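Local coordinates for conserved hypothetical protein (Caulobacter vibrioides, PDB 1XFJ) that probably acts as a purine nucleoside phosphorylase that splits inosine with phosphate and may also deaminate adenosine, at residues P7-P12 with E223-D228. Sequence-based numbering, arbitrary orientation.
Sequences PTVQSP and EWVGRD. With ACT (acetate ion), chain B.
Across from Val225, Ser11 sets the backbone register at 6.5 Å between CA atoms, and the two segments run roughly antiparallel (154° apart), joined through side chains. The middle of the contact is apolar. Val9 CG1, anti to its backbone N (chi1 171°), comes up against Val225, with CB at 3.9 Å and both methyls slightly farther. At one end, Ser11 OG donates a short hydrogen bond of 2.5 Å to Glu223 OE1, arriving on the anti side of the carboxylate and 33° out of its plane. The same OG caps Leu13 N at the start of helix 12-15, so one hydroxyl links the carboxylate to the helix N-terminus. Pro12 CD lies 3.6 Å from Glu223 OE1. At the other end, Val9 CG2 approaches the Arg227 guanidinium obliquely, 3.7 Å from NH1. At the guanidinium edge, O of an acetate, probably from the crystallisation liquor, accepts a hydrogen bond from Arg227 NH2 at 3.2 Å, with weak bonds from NH1 to both acetate oxygens; Arg227 NE is salt-bridged to Glu232. The contact brings weakly bonded edge strand 8-9 of one mixed sheet, and the turn after it, against the end of edge strand 221-224 of another and the loop that follows; Val225 packs against Phe24 of strand 20-25 and Val162 of strand 160-163, one from each sheet.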
ATOM      1  N   PRO A   7     -12.426 -10.609  -5.115  1.00  5.11           N
ATOM      2  CA  PRO A   7     -11.310 -10.733  -6.055  1.00  4.02           C
ATOM      3  C   PRO A   7     -10.068 -10.139  -5.398  1.00  5.61           C
ATOM      4  O   PRO A   7     -10.150  -9.124  -4.701  1.00  4.66           O
ATOM      5  CB  PRO A   7     -11.767  -9.901  -7.249  1.00  6.16           C
ATOM      6  CG  PRO A   7     -13.261 -10.049  -7.207  1.00  5.86           C
ATOM      7  CD  PRO A   7     -13.544  -9.872  -5.732  1.00  6.03           C
ATOM      8  N   THR A   8      -8.919 -10.765  -5.609  1.00  5.69           N
ATOM      9  CA  THR A   8      -7.695 -10.254  -5.015  1.00  5.65           C
ATOM     10  C   THR A   8      -6.498 -10.484  -5.907  1.00  4.99           C
ATOM     11  O   THR A   8      -6.525 -11.323  -6.808  1.00  5.70           O
ATOM     12  CB  THR A   8      -7.373 -10.939  -3.663  1.00  7.08           C
ATOM     13  OG1 THR A   8      -7.115 -12.332  -3.886  1.00  9.75           O
ATOM     14  CG2 THR A   8      -8.533 -10.795  -2.687  1.00  8.59           C
ATOM     15  N   VAL A   9      -5.453  -9.706  -5.657  1.00  5.25           N
ATOM     16  CA  VAL A   9      -4.201  -9.864  -6.369  1.00  5.01           C
ATOM     17  C   VAL A   9      -3.287 -10.422  -5.293  1.00  6.35           C
ATOM     18  O   VAL A   9      -3.132  -9.824  -4.231  1.00  6.63           O
ATOM     19  CB  VAL A   9      -3.625  -8.521  -6.859  1.00  5.06           C
ATOM     20  CG1 VAL A   9      -2.212  -8.731  -7.384  1.00  7.16           C
ATOM     21  CG2 VAL A   9      -4.510  -7.942  -7.953  1.00  5.79           C
ATOM     22  N   GLN A  10      -2.710 -11.586  -5.545  1.00  6.16           N
ATOM     23  CA  GLN A  10      -1.812 -12.176  -4.570  1.00  7.29           C
ATOM     24  C   GLN A  10      -0.454 -12.408  -5.189  1.00  6.95           C
ATOM     25  O   GLN A  10      -0.332 -12.552  -6.405  1.00  5.78           O
ATOM     26  CB  GLN A  10      -2.381 -13.487  -4.044  1.00  9.63           C
ATOM     27  CG  GLN A  10      -3.558 -13.302  -3.113  1.00 14.48           C
ATOM     28  CD  GLN A  10      -4.022 -14.611  -2.530  1.00 15.91           C
ATOM     29  OE1 GLN A  10      -4.419 -15.519  -3.259  1.00 19.88           O
ATOM     30  NE2 GLN A  10      -3.970 -14.723  -1.210  1.00 16.29           N
ATOM     31  N   SER A  11       0.564 -12.435  -4.336  1.00  5.78           N
ATOM     32  CA  SER A  11       1.940 -12.636  -4.762  1.00  5.40           C
ATOM     33  C   SER A  11       2.464 -14.026  -4.426  1.00  6.49           C
ATOM     34  O   SER A  11       2.230 -14.543  -3.331  1.00  6.01           O
ATOM     35  CB  SER A  11       2.848 -11.602  -4.097  1.00  7.79           C
ATOM     36  OG  SER A  11       4.207 -11.980  -4.226  1.00  6.96           O
ATOM     37  N   PRO A  12       3.181 -14.653  -5.371  1.00  6.48           N
ATOM     38  CA  PRO A  12       3.732 -15.989  -5.131  1.00  6.94           C
ATOM     39  C   PRO A  12       4.707 -15.974  -3.956  1.00  6.66           C
ATOM     40  O   PRO A  12       4.905 -16.988  -3.287  1.00  8.68           O
ATOM     41  CB  PRO A  12       4.424 -16.314  -6.454  1.00  6.91           C
ATOM     42  CG  PRO A  12       3.559 -15.630  -7.451  1.00  9.76           C
ATOM     43  CD  PRO A  12       3.296 -14.287  -6.794  1.00  7.72           C
ATOM     44  N   GLU A 223       9.357  -8.150  -4.819  1.00  6.81           N
ATOM     45  CA  GLU A 223       8.781  -8.100  -6.155  1.00  7.98           C
ATOM     46  C   GLU A 223       7.606  -7.136  -6.202  1.00  6.78           C
ATOM     47  O   GLU A 223       7.057  -6.751  -5.168  1.00  5.30           O
ATOM     48  CB  GLU A 223       8.287  -9.477  -6.598  1.00 11.37           C
ATOM     49  CG  GLU A 223       6.971  -9.884  -5.958  1.00 13.87           C
ATOM     50  CD  GLU A 223       6.111 -10.748  -6.864  1.00 16.30           C
ATOM     51  OE1 GLU A 223       4.974 -11.076  -6.463  1.00 13.52           O
ATOM     52  OE2 GLU A 223       6.564 -11.095  -7.975  1.00 19.43           O
ATOM     53  N   TRP A 224       7.249  -6.734  -7.417  1.00  6.11           N
ATOM     54  CA  TRP A 224       6.102  -5.869  -7.650  1.00  5.02           C
ATOM     55  C   TRP A 224       5.122  -6.752  -8.412  1.00  4.73           C
ATOM     56  O   TRP A 224       5.522  -7.454  -9.343  1.00  4.60           O
ATOM     57  CB  TRP A 224       6.474  -4.659  -8.510  1.00  5.06           C
ATOM     58  CG  TRP A 224       5.275  -3.827  -8.890  1.00  3.51           C
ATOM     59  CD1 TRP A 224       4.231  -3.486  -8.078  1.00  3.03           C
ATOM     60  CD2 TRP A 224       5.003  -3.222 -10.164  1.00  4.65           C
ATOM     61  NE1 TRP A 224       3.328  -2.712  -8.760  1.00  3.30           N
ATOM     62  CE2 TRP A 224       3.774  -2.532 -10.043  1.00  3.90           C
ATOM     63  CE3 TRP A 224       5.676  -3.193 -11.392  1.00  3.05           C
ATOM     64  CZ2 TRP A 224       3.201  -1.821 -11.107  1.00  3.52           C
ATOM     65  CZ3 TRP A 224       5.105  -2.482 -12.454  1.00  4.52           C
ATOM     66  CH2 TRP A 224       3.878  -1.806 -12.300  1.00  4.43           C
ATOM     67  N   VAL A 225       3.852  -6.733  -8.017  1.00  4.45           N
ATOM     68  CA  VAL A 225       2.847  -7.561  -8.681  1.00  3.84           C
ATOM     69  C   VAL A 225       2.593  -7.127 -10.123  1.00  6.63           C
ATOM     70  O   VAL A 225       1.914  -7.822 -10.878  1.00  4.46           O
ATOM     71  CB  VAL A 225       1.515  -7.560  -7.902  1.00  4.38           C
ATOM     72  CG1 VAL A 225       1.740  -8.122  -6.507  1.00  3.10           C
ATOM     73  CG2 VAL A 225       0.945  -6.152  -7.830  1.00  3.52           C
ATOM     74  N   GLY A 226       3.131  -5.971 -10.494  1.00  6.08           N
ATOM     75  CA  GLY A 226       2.984  -5.493 -11.857  1.00  6.62           C
ATOM     76  C   GLY A 226       1.589  -5.148 -12.346  1.00  7.69           C
ATOM     77  O   GLY A 226       1.244  -5.446 -13.491  1.00  8.96           O
ATOM     78  N   ARG A 227       0.782  -4.531 -11.491  1.00  5.55           N
ATOM     79  CA  ARG A 227      -0.566  -4.122 -11.876  1.00  5.58           C
ATOM     80  C   ARG A 227      -0.610  -2.596 -11.778  1.00  4.99           C
ATOM     81  O   ARG A 227      -0.214  -2.024 -10.760  1.00  6.12           O
ATOM     82  CB  ARG A 227      -1.614  -4.761 -10.953  1.00  5.74           C
ATOM     83  CG  ARG A 227      -1.656  -6.291 -11.019  1.00  6.04           C
ATOM     84  CD  ARG A 227      -2.003  -6.781 -12.424  1.00  5.17           C
ATOM     85  NE  ARG A 227      -3.387  -6.477 -12.784  1.00  5.64           N
ATOM     86  CZ  ARG A 227      -4.438  -7.206 -12.416  1.00  7.13           C
ATOM     87  NH1 ARG A 227      -4.274  -8.295 -11.677  1.00  6.23           N
ATOM     88  NH2 ARG A 227      -5.659  -6.838 -12.782  1.00  7.36           N
ATOM     89  N   ASP A 228      -1.079  -1.948 -12.845  1.00  4.90           N
ATOM     90  CA  ASP A 228      -1.143  -0.485 -12.934  1.00  5.60           C
ATOM     91  C   ASP A 228      -2.540   0.042 -12.592  1.00  6.07           C
ATOM     92  O   ASP A 228      -3.478  -0.122 -13.368  1.00  6.34           O
ATOM     93  CB  ASP A 228      -0.772  -0.059 -14.358  1.00  6.35           C
ATOM     94  CG  ASP A 228      -0.503   1.428 -14.487  1.00  6.85           C
ATOM     95  OD1 ASP A 228      -1.074   2.222 -13.716  1.00  6.98           O
ATOM     96  OD2 ASP A 228       0.277   1.803 -15.387  1.00  7.77           O
TER
HETATM   97  C   ACT B 272      -7.299  -9.862 -10.629  1.00 21.44           C
HETATM   98  O   ACT B 272      -7.349  -9.423 -11.804  1.00 20.06           O
HETATM   99  OXT ACT B 272      -6.351 -10.492 -10.051  1.00 19.40           O
HETATM  100  CH3 ACT B 272      -8.524  -9.614  -9.773  1.00 21.61           C